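Local coordinates for protein probable oxidoreductase (Pseudomonas aeruginosa, PDB 4B7C) that is probably an NADP-dependent oxidoreductase of the medium-chain dehydrogenase/reductase family, with a GroES-like domain and a Rossmann-fold cofactor domain, at residues A140-V144 and G145-N149; G163-A166 and G167-R171; T233-T236 and R237-F240. All blocks are in the same frame, centred on the assembly; numbering follows the deposited sequence.

Contact 1 of 3, residues A140-V144 and G145-N149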
ATOM      1  N   ALA B 140      -4.975 -15.047  -1.044  1.00 29.34           N
ATOM      2  CA  ALA B 140      -4.354 -13.837  -0.483  1.00 29.89           C
ATOM      3  C   ALA B 140      -2.878 -14.069  -0.184  1.00 31.55           C
ATOM      4  O   ALA B 140      -2.018 -13.289  -0.601  1.00 28.12           O
ATOM      5  CB  ALA B 140      -5.096 -13.378   0.751  1.00 28.57           C
ATOM      6  N   LEU B 141      -2.570 -15.176   0.490  1.00 32.43           N
ATOM      7  CA  LEU B 141      -1.176 -15.481   0.819  1.00 33.06           C
ATOM      8  C   LEU B 141      -0.355 -15.756  -0.417  1.00 33.36           C
ATOM      9  O   LEU B 141       0.676 -15.135  -0.634  1.00 35.87           O
ATOM     10  CB  LEU B 141      -1.058 -16.683   1.777  1.00 34.21           C
ATOM     11  CG  LEU B 141       0.389 -17.045   2.157  1.00 34.51           C
ATOM     12  CD1 LEU B 141       0.996 -15.921   2.994  1.00 33.08           C
ATOM     13  CD2 LEU B 141       0.478 -18.372   2.910  1.00 35.89           C
ATOM     14  N   LEU B 142      -0.814 -16.690  -1.232  1.00 33.46           N
ATOM     15  CA  LEU B 142      -0.007 -17.190  -2.345  1.00 32.70           C
ATOM     16  C   LEU B 142       0.052 -16.262  -3.557  1.00 32.53           C
ATOM     17  O   LEU B 142       1.104 -16.121  -4.187  1.00 32.52           O
ATOM     18  CB  LEU B 142      -0.490 -18.578  -2.778  1.00 33.48           C
ATOM     19  CG  LEU B 142      -0.436 -19.668  -1.693  1.00 35.37           C
ATOM     20  CD1 LEU B 142      -1.002 -20.984  -2.228  1.00 32.59           C
ATOM     21  CD2 LEU B 142       0.981 -19.844  -1.162  1.00 35.24           C
ATOM     22  N   ASP B 143      -1.069 -15.642  -3.902  1.00 33.16           N
ATOM     23  CA  ASP B 143      -1.099 -14.767  -5.084  1.00 34.38           C
ATOM     24  C   ASP B 143      -0.638 -13.332  -4.782  1.00 33.79           C
ATOM     25  O   ASP B 143       0.033 -12.719  -5.593  1.00 34.02           O
ATOM     26  CB  ASP B 143      -2.481 -14.742  -5.731  1.00 35.16           C
ATOM     27  CG  ASP B 143      -2.462 -14.064  -7.091  1.00 34.95           C
ATOM     28  OD1 ASP B 143      -1.801 -14.602  -8.006  1.00 35.43           O
ATOM     29  OD2 ASP B 143      -3.094 -12.991  -7.221  1.00 33.90           O
ATOM     30  N   VAL B 144      -0.978 -12.817  -3.607  1.00 34.05           N
ATOM     31  CA  VAL B 144      -0.619 -11.441  -3.238  1.00 34.03           C
ATOM     32  C   VAL B 144       0.634 -11.376  -2.342  1.00 35.35           C
ATOM     33  O   VAL B 144       1.561 -10.597  -2.593  1.00 37.08           O
ATOM     34  CB  VAL B 144      -1.806 -10.733  -2.560  1.00 33.08           C
ATOM     35  CG1 VAL B 144      -1.503  -9.259  -2.315  1.00 31.18           C
ATOM     36  CG2 VAL B 144      -3.063 -10.908  -3.403  1.00 32.15           C
ATOM     37  N   GLY B 145       0.677 -12.201  -1.303  1.00 35.04           N
ATOM     38  CA  GLY B 145       1.842 -12.250  -0.411  1.00 35.34           C
ATOM     39  C   GLY B 145       3.071 -12.826  -1.087  1.00 36.68           C
ATOM     40  O   GLY B 145       4.192 -12.406  -0.820  1.00 42.24           O
ATOM     41  N   GLN B 146       2.851 -13.816  -1.943  1.00 39.18           N
ATOM     42  CA  GLN B 146       3.918 -14.532  -2.647  1.00 41.78           C
ATOM     43  C   GLN B 146       5.092 -14.911  -1.730  1.00 41.51           C
ATOM     44  O   GLN B 146       6.239 -14.544  -1.979  1.00 41.53           O
ATOM     45  CB  GLN B 146       4.414 -13.714  -3.842  1.00 44.33           C
ATOM     46  CG  GLN B 146       3.318 -13.398  -4.846  1.00 46.21           C
ATOM     47  CD  GLN B 146       3.820 -12.624  -6.043  1.00 48.85           C
ATOM     48  OE1 GLN B 146       3.649 -11.404  -6.132  1.00 54.36           O
ATOM     49  NE2 GLN B 146       4.438 -13.323  -6.965  1.00 48.83           N
ATOM     50  N   PRO B 147       4.808 -15.671  -0.669  1.00 45.21           N
ATOM     51  CA  PRO B 147       5.888 -16.033   0.240  1.00 45.12           C
ATOM     52  C   PRO B 147       6.870 -16.987  -0.412  1.00 44.69           C
ATOM     53  O   PRO B 147       6.494 -17.782  -1.263  1.00 46.03           O
ATOM     54  CB  PRO B 147       5.152 -16.724   1.390  1.00 45.43           C
ATOM     55  CG  PRO B 147       3.989 -17.368   0.723  1.00 46.60           C
ATOM     56  CD  PRO B 147       3.570 -16.402  -0.359  1.00 43.55           C
ATOM     57  N   LYS B 148       8.126 -16.881  -0.004  1.00 47.39           N
ATOM     58  CA  LYS B 148       9.185 -17.749  -0.498  1.00 50.68           C
ATOM     59  C   LYS B 148       9.833 -18.503   0.657  1.00 49.36           C
ATOM     60  O   LYS B 148       9.802 -18.058   1.807  1.00 47.92           O
ATOM     61  CB  LYS B 148      10.256 -16.940  -1.235  1.00 54.23           C
ATOM     62  CG  LYS B 148       9.743 -16.144  -2.421  1.00 58.10           C
ATOM     63  CD  LYS B 148       9.281 -17.046  -3.554  1.00 60.47           C
ATOM     64  CE  LYS B 148       8.996 -16.229  -4.800  1.00 63.93           C
ATOM     65  NZ  LYS B 148       7.908 -16.805  -5.648  1.00 64.06           N
ATOM     66  N   ASN B 149      10.444 -19.635   0.328  1.00 53.20           N
ATOM     67  CA  ASN B 149      11.166 -20.456   1.311  1.00 54.13           C
ATOM     68  C   ASN B 149      12.122 -19.601   2.139  1.00 55.13           C
ATOM     69  O   ASN B 149      12.873 -18.792   1.601  1.00 55.85           O
ATOM     70  CB  ASN B 149      11.944 -21.567   0.603  1.00 56.83           C
ATOM     71  CG  ASN B 149      12.559 -22.574   1.555  1.00 58.93           C
ATOM     72  OD1 ASN B 149      11.858 -23.256   2.305  1.00 67.11           O
ATOM     73  ND2 ASN B 149      13.874 -22.707   1.490  1.00 60.30           N
TER

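Contact 2 of 3, residues G163-A166 and G167-R171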
ATOM      1  N   GLY B 163      -6.739 -16.602   9.198  1.00 32.05           N
ATOM      2  CA  GLY B 163      -5.346 -16.558   9.644  1.00 32.65           C
ATOM      3  C   GLY B 163      -4.741 -17.905   9.987  1.00 32.48           C
ATOM      4  O   GLY B 163      -3.573 -18.165   9.684  1.00 35.46           O
ATOM      5  N   SER B 164      -5.521 -18.751  10.652  1.00 33.62           N
ATOM      6  CA  SER B 164      -5.028 -20.075  11.073  1.00 37.09           C
ATOM      7  C   SER B 164      -4.689 -20.936   9.874  1.00 36.55           C
ATOM      8  O   SER B 164      -3.717 -21.692   9.891  1.00 38.69           O
ATOM      9  CB  SER B 164      -6.041 -20.795  11.973  1.00 39.14           C
ATOM     10  OG  SER B 164      -7.270 -20.986  11.311  1.00 43.37           O
ATOM     11  N   VAL B 165      -5.481 -20.817   8.818  1.00 34.59           N
ATOM     12  CA  VAL B 165      -5.175 -21.520   7.561  1.00 33.49           C
ATOM     13  C   VAL B 165      -3.967 -20.912   6.842  1.00 34.04           C
ATOM     14  O   VAL B 165      -3.084 -21.629   6.378  1.00 32.28           O
ATOM     15  CB  VAL B 165      -6.388 -21.532   6.610  1.00 34.14           C
ATOM     16  CG1 VAL B 165      -5.990 -22.095   5.248  1.00 31.27           C
ATOM     17  CG2 VAL B 165      -7.523 -22.341   7.234  1.00 31.97           C
ATOM     18  N   ALA B 166      -3.940 -19.586   6.751  1.00 33.30           N
ATOM     19  CA  ALA B 166      -2.846 -18.874   6.086  1.00 35.38           C
ATOM     20  C   ALA B 166      -1.473 -19.248   6.681  1.00 35.38           C
ATOM     21  O   ALA B 166      -0.520 -19.513   5.953  1.00 36.13           O
ATOM     22  CB  ALA B 166      -3.070 -17.353   6.165  1.00 34.14           C
ATOM     23  N   GLY B 167      -1.395 -19.269   8.006  1.00 36.92           N
ATOM     24  CA  GLY B 167      -0.153 -19.625   8.704  1.00 37.27           C
ATOM     25  C   GLY B 167       0.328 -21.035   8.408  1.00 35.89           C
ATOM     26  O   GLY B 167       1.519 -21.275   8.256  1.00 36.61           O
ATOM     27  N   GLN B 168      -0.613 -21.960   8.292  1.00 38.41           N
ATOM     28  CA  GLN B 168      -0.284 -23.352   7.980  1.00 39.44           C
ATOM     29  C   GLN B 168       0.206 -23.498   6.553  1.00 40.55           C
ATOM     30  O   GLN B 168       1.164 -24.225   6.273  1.00 41.02           O
ATOM     31  CB  GLN B 168      -1.490 -24.265   8.227  1.00 42.53           C
ATOM     32  CG  GLN B 168      -1.889 -24.365   9.693  1.00 42.72           C
ATOM     33  CD  GLN B 168      -3.090 -25.270   9.919  1.00 43.08           C
ATOM     34  OE1 GLN B 168      -2.957 -26.486   9.924  1.00 47.80           O
ATOM     35  NE2 GLN B 168      -4.263 -24.678  10.122  1.00 42.88           N
ATOM     36  N   ILE B 169      -0.440 -22.788   5.634  1.00 40.46           N
ATOM     37  CA  ILE B 169       0.025 -22.776   4.244  1.00 38.07           C
ATOM     38  C   ILE B 169       1.452 -22.233   4.180  1.00 37.69           C
ATOM     39  O   ILE B 169       2.315 -22.789   3.502  1.00 38.21           O
ATOM     40  CB  ILE B 169      -0.897 -21.946   3.326  1.00 37.23           C
ATOM     41  CG1 ILE B 169      -2.287 -22.586   3.240  1.00 37.89           C
ATOM     42  CG2 ILE B 169      -0.310 -21.877   1.918  1.00 35.00           C
ATOM     43  CD1 ILE B 169      -3.308 -21.747   2.500  1.00 36.77           C
ATOM     44  N   ALA B 170       1.691 -21.136   4.893  1.00 39.78           N
ATOM     45  CA  ALA B 170       3.015 -20.509   4.938  1.00 42.29           C
ATOM     46  C   ALA B 170       4.087 -21.479   5.454  1.00 44.78           C
ATOM     47  O   ALA B 170       5.195 -21.540   4.911  1.00 43.42           O
ATOM     48  CB  ALA B 170       2.969 -19.265   5.810  1.00 41.44           C
ATOM     49  N   ARG B 171       3.738 -22.250   6.484  1.00 48.12           N
ATOM     50  CA  ARG B 171       4.639 -23.294   7.019  1.00 49.92           C
ATOM     51  C   ARG B 171       4.988 -24.295   5.930  1.00 47.72           C
ATOM     52  O   ARG B 171       6.149 -24.656   5.746  1.00 46.17           O
ATOM     53  CB  ARG B 171       4.011 -24.021   8.226  1.00 55.04           C
ATOM     54  CG  ARG B 171       4.814 -25.236   8.716  1.00 62.33           C
ATOM     55  CD  ARG B 171       4.221 -25.929   9.947  1.00 66.56           C
ATOM     56  NE  ARG B 171       2.774 -26.115   9.846  1.00 71.32           N
ATOM     57  CZ  ARG B 171       2.173 -27.071   9.140  1.00 75.26           C
ATOM     58  NH1 ARG B 171       2.882 -27.969   8.456  1.00 76.91           N
ATOM     59  NH2 ARG B 171       0.846 -27.133   9.119  1.00 79.24           N
TER

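Contact 3 of 3, residues T233-T236 and R237-F240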
ATOM      1  N   THR B 233       2.069  -1.246  14.146  1.00 42.06           N
ATOM      2  CA  THR B 233       3.273  -1.742  14.816  1.00 39.17           C
ATOM      3  C   THR B 233       4.062  -2.684  13.928  1.00 37.56           C
ATOM      4  O   THR B 233       5.292  -2.642  13.886  1.00 38.71           O
ATOM      5  CB  THR B 233       2.931  -2.456  16.142  1.00 41.70           C
ATOM      6  OG1 THR B 233       2.216  -1.556  16.993  1.00 41.89           O
ATOM      7  CG2 THR B 233       4.196  -2.916  16.856  1.00 40.46           C
ATOM      8  N   VAL B 234       3.362  -3.545  13.204  1.00 38.01           N
ATOM      9  CA  VAL B 234       4.021  -4.468  12.285  1.00 37.35           C
ATOM     10  C   VAL B 234       4.800  -3.719  11.197  1.00 35.45           C
ATOM     11  O   VAL B 234       5.888  -4.132  10.792  1.00 38.43           O
ATOM     12  CB  VAL B 234       2.995  -5.437  11.659  1.00 37.53           C
ATOM     13  CG1 VAL B 234       3.640  -6.253  10.555  1.00 35.49           C
ATOM     14  CG2 VAL B 234       2.409  -6.334  12.745  1.00 40.43           C
ATOM     15  N   LEU B 235       4.230  -2.613  10.736  1.00 36.62           N
ATOM     16  CA  LEU B 235       4.872  -1.759   9.712  1.00 37.81           C
ATOM     17  C   LEU B 235       6.267  -1.278  10.111  1.00 40.48           C
ATOM     18  O   LEU B 235       7.131  -1.112   9.257  1.00 40.24           O
ATOM     19  CB  LEU B 235       3.994  -0.543   9.394  1.00 40.00           C
ATOM     20  CG  LEU B 235       2.873  -0.806   8.375  1.00 40.01           C
ATOM     21  CD1 LEU B 235       1.790   0.248   8.422  1.00 37.45           C
ATOM     22  CD2 LEU B 235       3.471  -0.904   6.977  1.00 40.02           C
ATOM     23  N   THR B 236       6.503  -1.092  11.410  1.00 42.92           N
ATOM     24  CA  THR B 236       7.836  -0.674  11.889  1.00 43.37           C
ATOM     25  C   THR B 236       8.897  -1.765  11.724  1.00 45.16           C
ATOM     26  O   THR B 236      10.093  -1.484  11.815  1.00 48.14           O
ATOM     27  CB  THR B 236       7.813  -0.232  13.364  1.00 44.60           C
ATOM     28  OG1 THR B 236       7.564  -1.361  14.216  1.00 47.94           O
ATOM     29  CG2 THR B 236       6.734   0.813  13.577  1.00 41.20           C
ATOM     30  N   ARG B 237       8.469  -3.000  11.464  1.00 45.14           N
ATOM     31  CA  ARG B 237       9.389  -4.150  11.428  1.00 47.60           C
ATOM     32  C   ARG B 237       9.457  -4.882  10.098  1.00 45.56           C
ATOM     33  O   ARG B 237      10.107  -5.929   9.991  1.00 42.37           O
ATOM     34  CB  ARG B 237       9.020  -5.132  12.542  1.00 54.63           C
ATOM     35  CG  ARG B 237       9.189  -4.505  13.917  1.00 59.05           C
ATOM     36  CD  ARG B 237      10.615  -3.932  14.158  1.00 65.53           C
ATOM     37  NE  ARG B 237      10.681  -3.863  15.586  1.00 73.41           N
ATOM     38  CZ  ARG B 237      11.013  -4.858  16.393  1.00 72.36           C
ATOM     39  NH1 ARG B 237      11.430  -6.034  15.920  1.00 72.93           N
ATOM     40  NH2 ARG B 237      10.950  -4.632  17.691  1.00 69.76           N
ATOM     41  N   ILE B 238       8.798  -4.335   9.079  1.00 42.27           N
ATOM     42  CA  ILE B 238       8.820  -4.978   7.764  1.00 40.16           C
ATOM     43  C   ILE B 238      10.200  -4.886   7.137  1.00 41.88           C
ATOM     44  O   ILE B 238      10.954  -3.932   7.371  1.00 46.51           O
ATOM     45  CB  ILE B 238       7.750  -4.425   6.784  1.00 39.58           C
ATOM     46  CG1 ILE B 238       7.909  -2.927   6.538  1.00 39.95           C
ATOM     47  CG2 ILE B 238       6.338  -4.670   7.308  1.00 34.04           C
ATOM     48  CD1 ILE B 238       7.031  -2.401   5.421  1.00 42.15           C
ATOM     49  N   ALA B 239      10.530  -5.903   6.357  1.00 39.74           N
ATOM     50  CA  ALA B 239      11.792  -5.959   5.641  1.00 41.51           C
ATOM     51  C   ALA B 239      11.715  -5.251   4.295  1.00 43.48           C
ATOM     52  O   ALA B 239      10.636  -4.925   3.802  1.00 42.50           O
ATOM     53  CB  ALA B 239      12.190  -7.408   5.407  1.00 40.04           C
ATOM     54  N   PHE B 240      12.887  -5.061   3.706  1.00 42.36           N
ATOM     55  CA  PHE B 240      13.033  -4.617   2.331  1.00 43.15           C
ATOM     56  C   PHE B 240      12.190  -5.502   1.395  1.00 42.72           C
ATOM     57  O   PHE B 240      12.267  -6.727   1.457  1.00 41.38           O
ATOM     58  CB  PHE B 240      14.521  -4.661   1.942  1.00 42.04           C
ATOM     59  CG  PHE B 240      14.799  -4.324   0.503  1.00 43.29           C
ATOM     60  CD1 PHE B 240      14.499  -3.062  -0.009  1.00 43.91           C
ATOM     61  CD2 PHE B 240      15.407  -5.254  -0.333  1.00 44.90           C
ATOM     62  CE1 PHE B 240      14.773  -2.750  -1.330  1.00 43.08           C
ATOM     63  CE2 PHE B 240      15.683  -4.947  -1.658  1.00 46.01           C
ATOM     64  CZ  PHE B 240      15.369  -3.692  -2.158  1.00 45.29           C
TER
HETATM   65  O   HOH W   1      11.394  -1.917   8.955  1.00 50.38           O

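Contact 1 of 3, residues A140-V144 and G145-N149
The carbonyl oxygen of Ala140 is gripped by two backbone donors as helix 132-145 runs out. Val144 N reaches it in the ordinary alpha-helical way, while Gly145 N approaches Ala140 O at 3.0 Å, in the carbonyl plane, closing a wider pi-type turn. Gln146 N then bonds weakly to Leu141 O, 2.9 Å away but bent to 123° at the hydrogen. Gln146 is the residue that leaves the helix, with positive phi, and its side chain folds back over the last turn, CG lying 3.4 Å from Asp143 O. The Pro147 ring is laid against the helix: CD sits 3.2 Å from Leu141 O, and CG meets Leu141 CG at 3.9 Å, the two side chains crossing at a slant. Leu141 offers this branch point because CG stands anti to the backbone N (chi1 -180°). The far tip of Leu142, CD2, reaches the same proline CG at 4.3 Å. This is a helix C-terminus ended by a positive-phi residue and proline. Beyond the turn, Arg243 takes the carbonyls of Gly145 and Gln146, and Asp143 OD2 bonds to Tyr283. Leu141 and Leu142 pack on helix 161-172, whereas Ala140 and Val144 touch Val245 on strand 242-246 of the parallel sheet.

Contact 2 of 3, residues G163-A166 and G167-R171
Gly167 N, Ile169 N and Ala170 N donate to Gly163 O, Val165 O and Ala166 O, each four residues earlier, at 2.9 to 3.0 Å. The helix, 161-172, is the crossover of a beta-alpha-beta unit between strands 152-155 and 176-181, the first such unit of the Rossmann fold. On this regular frame the side chains divide by face. Gln168 turns back toward the preceding turn, its CG anti to the carbonyl carbon (chi1 -66°) and the chain extended beyond, which carries the amide over the backbone of Ser164. There NE2 gives a hydrogen to Ser164 O at 3.0 Å. The acceptor lies in the plane of the amide, yet the nitrogen stands above the carbonyl plane, 58° out of it, away from the lone pairs. The other end of the same amide, OE1, accepts from Gln304 N, so both ends are held and the flip of the group is fixed; Ser164 OG in turn bonds to Gly160 O. On another face Val165 and Ile169, one turn apart, form an apolar strip that meets Met294 of helix 287-299, while Ala170 turns to Val177 on strand 176-181. Arg171 lies beside the glutamine, and its NH2 bonds to Lys302 O. Within the strip, Val165 CG1 and Ile169 CD1 meet at 3.9 Å, and Ile169 CG1 lies 3.4 Å from Val165 O.

Contact 3 of 3, residues T233-T236 and R237-F240
Ile238 folds back on Leu235 where helix 228-235 gives way to a short strand. Its CG1 stands between the backbone N and the carbonyl carbon (chi1 59°), and from there it rests 3.4 Å from Leu235 O. The chain runs on extended to CD1, which meets Leu235 CD2 at 4.2 Å; the two side chains lie side by side and point the same way. The CG2 branch turns instead to Val234 O, 3.6 Å away. Thr236 OG1 donates to Thr233 O in the carbonyl plane at 2.6 Å, and Thr233 O also accepts from Thr236 N. Arg237 N reaches Val234 O at 2.9 Å from above the carbonyl plane. A kink at chi2 (-55°) lays the aliphatic part of Arg237 across Thr236, CD coming 3.4 Å from Thr236 O. One water donates to both Thr236 O and Ile238 O, bridging the turn. Leu235 O is taken by Ser267 OG, and Arg237 and Ala239 pair through their backbones with Ile219 of strand 219-224. Such a turn from helix into strand is part of the alpha/beta alternation of a Rossmann fold, here on the way to strand 242-246.

Followed from the N terminus, the three contacts come in series; none nests in or crosses another, and each closes only a turn or a few residues of helix. Contact 1 ends helix 132-145 and sends the chain toward strand 152-155. Contact 2 lies on the helix after that strand, and the two touch: Leu141 CD2 lies 3.4 Å from Ala166 O. Helices 132-145 and 161-172 are thereby packed together. Contact 3, after strand 219-224, stands apart, its centre about 17 Å from that of contact 1 and 20 Å from that of contact 2. Strand 219-224 links it to contact 1, since the side chains of Leu141 and Val234 both touch that strand.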